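Local coordinates for desmoplakin (Homo sapiens, PDB 3R6N), which forms part of desmosomes, probably helping to couple cell-cell adhesion to the cytoskeleton, its plakin domain fragment here being a rigid array of spectrin repeats carrying an SH3 domain, at residues Thr102-Glu113 / Tyr173-Ile184; Lys282-Cys290 / His300-Lys308. One frame throughout, in Å; residues are numbered along the deposited sequence.

Contact 1 of 2, residues Thr102-Glu113 / Tyr173-Ile184; sequences TSREIMWINDCE and YMDTLQTQWSWI. With D1D ((4S,5S)-1,2-dithiane-4,5-diol), chain C.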
loop_
_atom_site.group_PDB
_atom_site.type_symbol
_atom_site.label_atom_id
_atom_site.label_comp_id
_atom_site.label_asym_id
_atom_site.label_seq_id
_atom_site.Cartn_x
_atom_site.Cartn_y
_atom_site.Cartn_z
ATOM N N THR A 102 13.991 -11.093 -28.623
ATOM C CA THR A 102 12.705 -10.602 -28.139
ATOM C C THR A 102 11.896 -11.723 -27.503
ATOM O O THR A 102 11.141 -11.509 -26.555
ATOM C CB THR A 102 11.886 -9.977 -29.276
ATOM O OG1 THR A 102 12.658 -8.951 -29.902
ATOM C CG2 THR A 102 10.609 -9.365 -28.739
ATOM N N SER A 103 12.065 -12.926 -28.036
ATOM C CA SER A 103 11.339 -14.079 -27.540
ATOM C C SER A 103 11.740 -14.375 -26.099
ATOM O O SER A 103 10.885 -14.558 -25.233
ATOM C CB SER A 103 11.612 -15.287 -28.430
ATOM O OG SER A 103 10.474 -16.121 -28.501
ATOM N N ARG A 104 13.046 -14.414 -25.851
ATOM C CA ARG A 104 13.571 -14.681 -24.518
ATOM C C ARG A 104 13.316 -13.509 -23.577
ATOM O O ARG A 104 13.215 -13.684 -22.364
ATOM C CB ARG A 104 15.073 -14.977 -24.574
ATOM C CG ARG A 104 15.458 -16.148 -25.463
ATOM C CD ARG A 104 16.774 -16.756 -25.005
ATOM N NE ARG A 104 16.682 -17.235 -23.628
ATOM C CZ ARG A 104 17.718 -17.646 -22.903
ATOM N NH1 ARG A 104 18.940 -17.635 -23.424
ATOM N NH2 ARG A 104 17.533 -18.066 -21.657
ATOM N N GLU A 105 13.221 -12.313 -24.143
ATOM C CA GLU A 105 13.009 -11.115 -23.347
ATOM C C GLU A 105 11.576 -11.049 -22.833
ATOM O O GLU A 105 11.310 -10.493 -21.766
ATOM C CB GLU A 105 13.334 -9.875 -24.170
ATOM C CG GLU A 105 14.185 -8.870 -23.437
ATOM C CD GLU A 105 15.401 -9.500 -22.794
ATOM O OE1 GLU A 105 15.235 -10.177 -21.757
ATOM O OE2 GLU A 105 16.524 -9.320 -23.320
ATOM N N ILE A 106 10.654 -11.620 -23.600
ATOM C CA ILE A 106 9.251 -11.645 -23.218
ATOM C C ILE A 106 9.011 -12.665 -22.112
ATOM O O ILE A 106 8.231 -12.424 -21.188
ATOM C CB ILE A 106 8.357 -11.952 -24.433
ATOM C CG1 ILE A 106 8.051 -10.659 -25.192
ATOM C CG2 ILE A 106 7.066 -12.621 -24.001
ATOM C CD1 ILE A 106 7.653 -10.866 -26.642
ATOM N N MET A 107 9.691 -13.803 -22.199
ATOM C CA MET A 107 9.530 -14.831 -21.181
ATOM C C MET A 107 10.027 -14.330 -19.832
ATOM O O MET A 107 9.479 -14.680 -18.789
ATOM C CB MET A 107 10.249 -16.125 -21.562
ATOM C CG MET A 107 9.591 -17.350 -20.949
ATOM S SD MET A 107 10.637 -18.808 -20.889
ATOM C CE MET A 107 11.823 -18.330 -19.633
ATOM N N TRP A 108 11.067 -13.505 -19.867
ATOM C CA TRP A 108 11.644 -12.952 -18.652
ATOM C C TRP A 108 10.622 -12.083 -17.936
ATOM O O TRP A 108 10.369 -12.249 -16.743
ATOM C CB TRP A 108 12.898 -12.136 -18.981
ATOM C CG TRP A 108 13.637 -11.671 -17.769
ATOM C CD1 TRP A 108 14.657 -12.315 -17.136
ATOM C CD2 TRP A 108 13.405 -10.463 -17.031
ATOM N NE1 TRP A 108 15.079 -11.583 -16.054
ATOM C CE2 TRP A 108 14.325 -10.442 -15.967
ATOM C CE3 TRP A 108 12.507 -9.398 -17.167
ATOM C CZ2 TRP A 108 14.377 -9.399 -15.046
ATOM C CZ3 TRP A 108 12.561 -8.364 -16.252
ATOM C CH2 TRP A 108 13.490 -8.371 -15.206
ATOM N N ILE A 109 10.030 -11.157 -18.677
ATOM C CA ILE A 109 9.033 -10.265 -18.115
ATOM C C ILE A 109 7.820 -11.060 -17.662
ATOM O O ILE A 109 7.294 -10.837 -16.576
ATOM C CB ILE A 109 8.605 -9.209 -19.133
ATOM C CG1 ILE A 109 9.835 -8.459 -19.655
ATOM C CG2 ILE A 109 7.595 -8.252 -18.512
ATOM C CD1 ILE A 109 9.550 -7.581 -20.858
ATOM N N ASN A 110 7.389 -12.001 -18.494
ATOM C CA ASN A 110 6.256 -12.858 -18.155
ATOM C C ASN A 110 6.446 -13.589 -16.834
ATOM O O ASN A 110 5.519 -13.687 -16.031
ATOM C CB ASN A 110 5.995 -13.869 -19.271
ATOM C CG ASN A 110 5.165 -13.290 -20.396
ATOM O OD1 ASN A 110 4.796 -12.115 -20.369
ATOM N ND2 ASN A 110 4.863 -14.113 -21.394
ATOM N N ASP A 111 7.651 -14.106 -16.618
ATOM C CA ASP A 111 7.970 -14.797 -15.374
ATOM C C ASP A 111 7.957 -13.836 -14.190
ATOM O O ASP A 111 7.498 -14.185 -13.104
ATOM C CB ASP A 111 9.313 -15.528 -15.480
ATOM C CG ASP A 111 9.219 -16.804 -16.304
ATOM O OD1 ASP A 111 8.084 -17.225 -16.607
ATOM O OD2 ASP A 111 10.273 -17.386 -16.645
ATOM N N CYS A 112 8.458 -12.624 -14.400
ATOM C CA CYS A 112 8.367 -11.599 -13.373
ATOM C C CYS A 112 6.912 -11.330 -13.042
ATOM O O CYS A 112 6.544 -11.187 -11.878
ATOM C CB CYS A 112 9.030 -10.307 -13.833
ATOM S SG CYS A 112 10.802 -10.321 -13.634
ATOM N N GLU A 113 6.089 -11.251 -14.079
ATOM C CA GLU A 113 4.676 -10.981 -13.898
ATOM C C GLU A 113 4.026 -12.127 -13.149
ATOM O O GLU A 113 3.295 -11.910 -12.189
ATOM C CB GLU A 113 3.982 -10.785 -15.244
ATOM C CG GLU A 113 2.503 -10.477 -15.115
ATOM C CD GLU A 113 1.709 -10.908 -16.330
ATOM O OE1 GLU A 113 2.329 -11.445 -17.271
ATOM O OE2 GLU A 113 0.471 -10.716 -16.343
ATOM N N TYR A 173 6.023 -7.896 -33.405
ATOM C CA TYR A 173 6.553 -8.710 -32.323
ATOM C C TYR A 173 7.054 -7.804 -31.205
ATOM O O TYR A 173 6.844 -8.086 -30.027
ATOM C CB TYR A 173 7.681 -9.601 -32.837
ATOM C CG TYR A 173 7.898 -10.869 -32.042
ATOM C CD1 TYR A 173 6.976 -11.904 -32.086
ATOM C CD2 TYR A 173 9.040 -11.043 -31.275
ATOM C CE1 TYR A 173 7.174 -13.070 -31.371
ATOM C CE2 TYR A 173 9.248 -12.205 -30.559
ATOM C CZ TYR A 173 8.312 -13.217 -30.610
ATOM O OH TYR A 173 8.517 -14.376 -29.896
ATOM N N MET A 174 7.710 -6.711 -31.584
ATOM C CA MET A 174 8.191 -5.728 -30.622
ATOM C C MET A 174 7.021 -5.080 -29.893
ATOM O O MET A 174 7.089 -4.831 -28.691
ATOM C CB MET A 174 9.034 -4.656 -31.315
ATOM C CG MET A 174 10.223 -5.198 -32.100
ATOM S SD MET A 174 11.473 -6.013 -31.083
ATOM C CE MET A 174 11.850 -4.719 -29.904
ATOM N N ASP A 175 5.949 -4.802 -30.628
ATOM C CA ASP A 175 4.719 -4.296 -30.023
ATOM C C ASP A 175 4.325 -5.176 -28.845
ATOM O O ASP A 175 3.966 -4.683 -27.779
ATOM C CB ASP A 175 3.581 -4.266 -31.047
ATOM C CG ASP A 175 3.668 -3.078 -31.988
ATOM O OD1 ASP A 175 2.783 -2.950 -32.863
ATOM O OD2 ASP A 175 4.612 -2.271 -31.845
ATOM N N THR A 176 4.395 -6.485 -29.056
ATOM C CA THR A 176 4.111 -7.453 -28.009
ATOM C C THR A 176 4.995 -7.189 -26.799
ATOM O O THR A 176 4.499 -6.994 -25.690
ATOM C CB THR A 176 4.318 -8.892 -28.515
ATOM O OG1 THR A 176 3.255 -9.235 -29.409
ATOM C CG2 THR A 176 4.313 -9.875 -27.363
ATOM N N LEU A 177 6.304 -7.176 -27.023
ATOM C CA LEU A 177 7.264 -6.879 -25.965
ATOM C C LEU A 177 6.866 -5.614 -25.210
ATOM O O LEU A 177 6.707 -5.635 -23.993
ATOM C CB LEU A 177 8.665 -6.712 -26.553
ATOM C CG LEU A 177 9.799 -6.438 -25.565
ATOM C CD1 LEU A 177 10.267 -7.728 -24.922
ATOM C CD2 LEU A 177 10.954 -5.754 -26.267
ATOM N N GLN A 178 6.702 -4.514 -25.943
ATOM C CA GLN A 178 6.290 -3.244 -25.351
ATOM C C GLN A 178 5.074 -3.412 -24.441
ATOM O O GLN A 178 5.040 -2.877 -23.335
ATOM C CB GLN A 178 5.991 -2.212 -26.442
ATOM C CG GLN A 178 5.357 -0.921 -25.930
ATOM C CD GLN A 178 6.313 -0.076 -25.105
ATOM O OE1 GLN A 178 7.308 0.437 -25.618
ATOM N NE2 GLN A 178 6.011 0.078 -23.822
ATOM N N THR A 179 4.079 -4.153 -24.919
ATOM C CA THR A 179 2.855 -4.377 -24.158
ATOM C C THR A 179 3.146 -5.056 -22.825
ATOM O O THR A 179 2.646 -4.632 -21.781
ATOM C CB THR A 179 1.842 -5.235 -24.941
ATOM O OG1 THR A 179 1.329 -4.492 -26.054
ATOM C CG2 THR A 179 0.687 -5.640 -24.038
ATOM N N GLN A 180 3.955 -6.109 -22.862
ATOM C CA GLN A 180 4.315 -6.828 -21.650
ATOM C C GLN A 180 5.098 -5.938 -20.694
ATOM O O GLN A 180 4.862 -5.942 -19.488
ATOM C CB GLN A 180 5.125 -8.075 -21.997
ATOM C CG GLN A 180 4.333 -9.086 -22.782
ATOM C CD GLN A 180 2.922 -9.216 -22.257
ATOM O OE1 GLN A 180 2.064 -8.382 -22.546
ATOM N NE2 GLN A 180 2.676 -10.250 -21.460
ATOM N N TRP A 181 6.031 -5.174 -21.246
ATOM C CA TRP A 181 6.858 -4.276 -20.460
ATOM C C TRP A 181 6.013 -3.234 -19.734
ATOM O O TRP A 181 6.163 -3.026 -18.528
ATOM C CB TRP A 181 7.878 -3.585 -21.360
ATOM C CG TRP A 181 8.822 -2.719 -20.607
ATOM C CD1 TRP A 181 8.931 -1.359 -20.678
ATOM C CD2 TRP A 181 9.782 -3.150 -19.641
ATOM N NE1 TRP A 181 9.908 -0.921 -19.822
ATOM C CE2 TRP A 181 10.445 -2.001 -19.173
ATOM C CE3 TRP A 181 10.148 -4.397 -19.132
ATOM C CZ2 TRP A 181 11.453 -2.066 -18.219
ATOM C CZ3 TRP A 181 11.148 -4.458 -18.186
ATOM C CH2 TRP A 181 11.789 -3.303 -17.738
ATOM N N SER A 182 5.129 -2.571 -20.471
ATOM C CA SER A 182 4.288 -1.537 -19.881
ATOM C C SER A 182 3.455 -2.098 -18.737
ATOM O O SER A 182 3.221 -1.420 -17.733
ATOM C CB SER A 182 3.380 -0.911 -20.938
ATOM O OG SER A 182 4.121 -0.056 -21.789
ATOM N N TRP A 183 3.020 -3.345 -18.899
ATOM C CA TRP A 183 2.182 -4.010 -17.910
ATOM C C TRP A 183 2.967 -4.386 -16.648
ATOM O O TRP A 183 2.461 -4.232 -15.535
ATOM C CB TRP A 183 1.489 -5.227 -18.532
ATOM C CG TRP A 183 0.782 -6.121 -17.557
ATOM C CD1 TRP A 183 1.002 -7.455 -17.364
ATOM C CD2 TRP A 183 -0.260 -5.752 -16.642
ATOM N NE1 TRP A 183 0.166 -7.938 -16.388
ATOM C CE2 TRP A 183 -0.619 -6.914 -15.927
ATOM C CE3 TRP A 183 -0.921 -4.552 -16.356
ATOM C CZ2 TRP A 183 -1.612 -6.913 -14.946
ATOM C CZ3 TRP A 183 -1.908 -4.555 -15.378
ATOM C CH2 TRP A 183 -2.242 -5.727 -14.688
ATOM N N ILE A 184 4.204 -4.850 -16.808
ATOM C CA ILE A 184 5.026 -5.183 -15.645
ATOM C C ILE A 184 5.317 -3.956 -14.767
ATOM O O ILE A 184 5.455 -4.078 -13.553
ATOM C CB ILE A 184 6.356 -5.864 -16.042
ATOM C CG1 ILE A 184 6.982 -6.565 -14.834
ATOM C CG2 ILE A 184 7.327 -4.855 -16.623
ATOM C CD1 ILE A 184 6.147 -7.694 -14.287
HETATM S S1 D1D C . 9.924 -1.802 -26.381
HETATM C C1 D1D C . 10.557 -0.315 -27.081
HETATM C C2 D1D C . 10.982 0.683 -26.003
HETATM O O2 D1D C . 10.446 1.970 -26.329
HETATM C C3 D1D C . 10.538 0.295 -24.591
HETATM O O3 D1D C . 10.618 1.451 -23.749
HETATM C C4 D1D C . 11.406 -0.804 -23.984
HETATM S S4 D1D C . 11.134 -2.296 -24.876
#

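Contact 2 of 2, residues Lys282-Cys290 / His300-Lys308; sequences KPIILRALC and HKGDECILK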
loop_
_atom_site.group_PDB
_atom_site.type_symbol
_atom_site.label_atom_id
_atom_site.label_comp_id
_atom_site.label_asym_id
_atom_site.label_seq_id
_atom_site.Cartn_x
_atom_site.Cartn_y
_atom_site.Cartn_z
ATOM N N LYS A 282 -22.096 -7.683 3.533
ATOM C CA LYS A 282 -21.943 -6.446 2.781
ATOM C C LYS A 282 -21.052 -6.692 1.569
ATOM O O LYS A 282 -20.023 -7.358 1.680
ATOM C CB LYS A 282 -21.338 -5.355 3.671
ATOM C CG LYS A 282 -21.185 -4.003 2.987
ATOM C CD LYS A 282 -20.660 -2.939 3.942
ATOM C CE LYS A 282 -19.216 -3.204 4.336
ATOM N NZ LYS A 282 -18.652 -2.087 5.148
ATOM N N PRO A 283 -21.448 -6.157 0.404
ATOM C CA PRO A 283 -20.669 -6.351 -0.821
ATOM C C PRO A 283 -19.306 -5.678 -0.705
ATOM O O PRO A 283 -19.169 -4.670 -0.011
ATOM C CB PRO A 283 -21.528 -5.672 -1.895
ATOM C CG PRO A 283 -22.299 -4.650 -1.161
ATOM C CD PRO A 283 -22.602 -5.271 0.181
ATOM N N ILE A 284 -18.310 -6.240 -1.379
ATOM C CA ILE A 284 -16.934 -5.788 -1.236
ATOM C C ILE A 284 -16.555 -4.778 -2.319
ATOM O O ILE A 284 -16.552 -5.098 -3.509
ATOM C CB ILE A 284 -15.969 -6.984 -1.262
ATOM C CG1 ILE A 284 -16.595 -8.170 -0.529
ATOM C CG2 ILE A 284 -14.640 -6.617 -0.638
ATOM C CD1 ILE A 284 -15.690 -9.373 -0.424
ATOM N N ILE A 285 -16.245 -3.557 -1.894
ATOM C CA ILE A 285 -15.889 -2.478 -2.807
ATOM C C ILE A 285 -14.389 -2.459 -3.090
ATOM O O ILE A 285 -13.576 -2.432 -2.166
ATOM C CB ILE A 285 -16.278 -1.103 -2.227
ATOM C CG1 ILE A 285 -17.703 -1.130 -1.667
ATOM C CG2 ILE A 285 -16.103 -0.014 -3.275
ATOM C CD1 ILE A 285 -18.724 -1.692 -2.617
ATOM N N LEU A 286 -14.025 -2.464 -4.367
ATOM C CA LEU A 286 -12.623 -2.435 -4.762
ATOM C C LEU A 286 -12.266 -1.103 -5.420
ATOM O O LEU A 286 -13.145 -0.345 -5.830
ATOM C CB LEU A 286 -12.326 -3.581 -5.733
ATOM C CG LEU A 286 -12.783 -4.979 -5.312
ATOM C CD1 LEU A 286 -12.572 -5.971 -6.437
ATOM C CD2 LEU A 286 -12.058 -5.425 -4.054
ATOM N N ARG A 287 -10.972 -0.817 -5.508
ATOM C CA ARG A 287 -10.490 0.310 -6.296
ATOM C C ARG A 287 -9.356 -0.162 -7.193
ATOM O O ARG A 287 -8.504 -0.943 -6.768
ATOM C CB ARG A 287 -10.019 1.466 -5.408
ATOM C CG ARG A 287 -9.607 2.699 -6.201
ATOM C CD ARG A 287 -9.131 3.850 -5.320
ATOM N NE ARG A 287 -7.814 3.607 -4.735
ATOM C CZ ARG A 287 -7.583 3.511 -3.428
ATOM N NH1 ARG A 287 -8.586 3.647 -2.562
ATOM N NH2 ARG A 287 -6.351 3.284 -2.980
ATOM N N ALA A 288 -9.355 0.297 -8.439
ATOM C CA ALA A 288 -8.311 -0.091 -9.380
ATOM C C ALA A 288 -7.029 0.681 -9.104
ATOM O O ALA A 288 -7.045 1.905 -8.984
ATOM C CB ALA A 288 -8.774 0.122 -10.808
ATOM N N LEU A 289 -5.921 -0.042 -8.983
ATOM C CA LEU A 289 -4.638 0.577 -8.677
ATOM C C LEU A 289 -3.958 1.065 -9.953
ATOM O O LEU A 289 -3.077 1.925 -9.909
ATOM C CB LEU A 289 -3.729 -0.406 -7.934
ATOM C CG LEU A 289 -4.171 -0.890 -6.547
ATOM C CD1 LEU A 289 -3.140 -1.836 -5.922
ATOM C CD2 LEU A 289 -4.448 0.287 -5.625
ATOM N N CYS A 290 -4.385 0.517 -11.086
ATOM C CA CYS A 290 -3.788 0.830 -12.376
ATOM C C CYS A 290 -4.727 0.433 -13.509
ATOM O O CYS A 290 -5.607 -0.402 -13.325
ATOM C CB CYS A 290 -2.493 0.056 -12.530
ATOM S SG CYS A 290 -2.787 -1.716 -12.521
ATOM N N HIS A 300 -10.138 1.582 -15.465
ATOM C CA HIS A 300 -9.197 2.679 -15.280
ATOM C C HIS A 300 -8.745 2.804 -13.832
ATOM O O HIS A 300 -9.511 2.541 -12.905
ATOM C CB HIS A 300 -9.815 4.005 -15.732
ATOM C CG HIS A 300 -10.166 4.048 -17.184
ATOM N ND1 HIS A 300 -11.440 3.789 -17.651
ATOM C CD2 HIS A 300 -9.417 4.324 -18.277
ATOM C CE1 HIS A 300 -11.456 3.900 -18.965
ATOM N NE2 HIS A 300 -10.239 4.223 -19.372
ATOM N N LYS A 301 -7.494 3.211 -13.646
ATOM C CA LYS A 301 -6.975 3.478 -12.313
ATOM C C LYS A 301 -7.962 4.350 -11.552
ATOM O O LYS A 301 -8.400 5.393 -12.049
ATOM C CB LYS A 301 -5.613 4.169 -12.397
ATOM C CG LYS A 301 -5.004 4.501 -11.049
ATOM C CD LYS A 301 -3.648 5.164 -11.214
ATOM C CE LYS A 301 -3.083 5.637 -9.885
ATOM N NZ LYS A 301 -1.735 6.239 -10.068
ATOM N N GLY A 302 -8.327 3.910 -10.353
ATOM C CA GLY A 302 -9.234 4.663 -9.515
ATOM C C GLY A 302 -10.690 4.271 -9.683
ATOM O O GLY A 302 -11.545 4.753 -8.941
ATOM N N ASP A 303 -10.985 3.409 -10.651
ATOM C CA ASP A 303 -12.353 2.936 -10.838
ATOM C C ASP A 303 -12.827 2.128 -9.628
ATOM O O ASP A 303 -12.064 1.354 -9.050
ATOM C CB ASP A 303 -12.479 2.090 -12.111
ATOM C CG ASP A 303 -12.493 2.929 -13.377
ATOM O OD1 ASP A 303 -12.537 4.174 -13.272
ATOM O OD2 ASP A 303 -12.471 2.337 -14.479
ATOM N N GLU A 304 -14.086 2.317 -9.243
ATOM C CA GLU A 304 -14.686 1.519 -8.181
ATOM C C GLU A 304 -15.321 0.261 -8.756
ATOM O O GLU A 304 -16.193 0.334 -9.617
ATOM C CB GLU A 304 -15.728 2.324 -7.402
ATOM C CG GLU A 304 -16.622 1.453 -6.523
ATOM C CD GLU A 304 -17.525 2.251 -5.589
ATOM O OE1 GLU A 304 -18.767 2.153 -5.737
ATOM O OE2 GLU A 304 -16.992 2.961 -4.702
ATOM N N CYS A 305 -14.874 -0.893 -8.279
ATOM C CA CYS A 305 -15.408 -2.166 -8.741
ATOM C C CYS A 305 -16.080 -2.923 -7.609
ATOM O O CYS A 305 -15.795 -2.696 -6.435
ATOM C CB CYS A 305 -14.294 -3.035 -9.320
ATOM S SG CYS A 305 -13.438 -2.354 -10.756
ATOM N N ILE A 306 -16.974 -3.833 -7.972
ATOM C CA ILE A 306 -17.580 -4.726 -7.000
ATOM C C ILE A 306 -17.027 -6.125 -7.219
ATOM O O ILE A 306 -16.911 -6.583 -8.352
ATOM C CB ILE A 306 -19.123 -4.740 -7.101
ATOM C CG1 ILE A 306 -19.710 -3.392 -6.658
ATOM C CG2 ILE A 306 -19.703 -5.873 -6.266
ATOM C CD1 ILE A 306 -19.702 -2.320 -7.740
ATOM N N LEU A 307 -16.664 -6.786 -6.127
ATOM C CA LEU A 307 -16.106 -8.129 -6.186
ATOM C C LEU A 307 -17.214 -9.160 -6.310
ATOM O O LEU A 307 -18.184 -9.126 -5.559
ATOM C CB LEU A 307 -15.281 -8.398 -4.932
ATOM C CG LEU A 307 -14.593 -9.755 -4.812
ATOM C CD1 LEU A 307 -13.656 -9.991 -5.984
ATOM C CD2 LEU A 307 -13.832 -9.830 -3.497
ATOM N N LYS A 308 -17.079 -10.075 -7.262
ATOM C CA LYS A 308 -18.089 -11.109 -7.450
ATOM C C LYS A 308 -17.585 -12.495 -7.058
ATOM O O LYS A 308 -18.280 -13.244 -6.373
ATOM C CB LYS A 308 -18.612 -11.114 -8.888
ATOM C CG LYS A 308 -19.694 -10.078 -9.154
ATOM C CD LYS A 308 -20.504 -10.421 -10.401
ATOM C CE LYS A 308 -21.821 -9.649 -10.435
ATOM N NZ LYS A 308 -22.679 -10.018 -11.598
#

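Contact 1 of 2, residues Thr102-Glu113 / Tyr173-Ile184
I109 is a knob on helix 68-117, set among L177, Q180, W181 and I184 of helix 167-225. Its branches work separately: CD1 meets the edge of the W181 indole at CE3 (3.7 Å), while CG2, anti to the backbone N, turns to I184 CB, also 3.7 Å away. In return L177 enters the hole between T102, E105, I106 and I109, bringing its CD1 to 3.7 Å from I106 CG1. Beyond it I106 CD1 lies against the methyl of T176, and T102 sets CB at the edge of the Y173 ring, with its methyl CG2 3.4 Å from Y173 CD2.

Segments 102-113 and 173-184 run nearly parallel, 23° apart, their axes 9.6 Å from each other at closest approach, and helix 130-161 packs on the same layer through L149 against E105 and W181. Three helices packed side by side are characteristic of the bundles of spectrin repeats, of which this fragment is built.

Three polar bonds flank the apolar strip. Q180 NE2 reaches a lone pair of N110 OD1 in the carbonyl plane (3.0 Å), with the two amide planes almost perpendicular at 89°. E113, its chain extended, offers OE2 to W183 NE1 at 2.8 Å; the carboxylate oxygen stays in the indole plane, but the N-H meets it from above the carboxylate plane. The hydroxyls S103 OG and Y173 OH share a hydrogen bond. E105 turns its charge away to K145 on helix 130-161.

An oxidised dithiothreitol ring packs behind L177, its S4 3.7 Å from L177 CD2, in a pocket completed by Q178, L149 and K153.

Contact 2 of 2, residues Lys282-Cys290 / His300-Lys308
I285 pairs with I306 and R287 with E304 as antiparallel non-hydrogen-bonded pairs, with the hydrogen-bonded pair L286-C305 between them, and the short strands are well twisted, their directions 134° apart. L286 N gives to C305 O at 2.7 Å and C305 N returns to L286 O. L307 N extends the pattern to I284 O at one end, and A288 N to D303 O at the other.

G302 N then gives to A288 O (2.7 Å) from within the type II turn H300-D303, which the bond D303 N to H300 O closes. G302 has a positive phi of 93°, a backbone shape that suits glycine. The D303 carboxylate folds back and takes the H300 amide on OD2, met from above its plane.

On one face L286 CB lies 4.1 Å from C305 CB. There too L286 CD1 slants over L307 CB at 3.9 Å. V318 of strand 315-319 touches both L286 and C305. I284 and L307 lie side by side and point the same way, I284 CD1 against L307 CD2 at 3.6 Å. The other face carries I285, R287, E304 and I306; here the extended E304 chain brings OE2 to I285 CG2, 3.4 Å away. K301, with CG anti to the backbone N (chi1 179°), runs its methylenes past L289 O, while its backbone N bonds to D291.

These are neighbouring strands of the SH3 fold, and strand 333-334 pairs with the far edge of strand 285-288. Since every hydrogen bond between the two segments joins backbone atoms, their alignment rests on the main chain, and the side chains mainly sort an apolar inner face from a mixed, more exposed one.

In the fold
Both contacts are partly buried, contact 1 the more enclosed: seven of its 16 touching residues are buried and one exposed, against five of 15 buried and four exposed in contact 2. Contact 1 lies inside the elongated helical rod, contact 2 in the compact SH3 domain set against it. Contact 1 joins helices by interlocking side chains, with polar side-chain bonds at the margins; contact 2 relies on main-chain bonds, with side chains layered on a sheet. They share no helix or strand, yet they meet where W183 CZ3 lies 4.1 Å from C290 SG. Further along, helix 167-225 receives L289 and C290 through Q186, C190 and H194. The same helix therefore packs within the bundle and bears the SH3 domain.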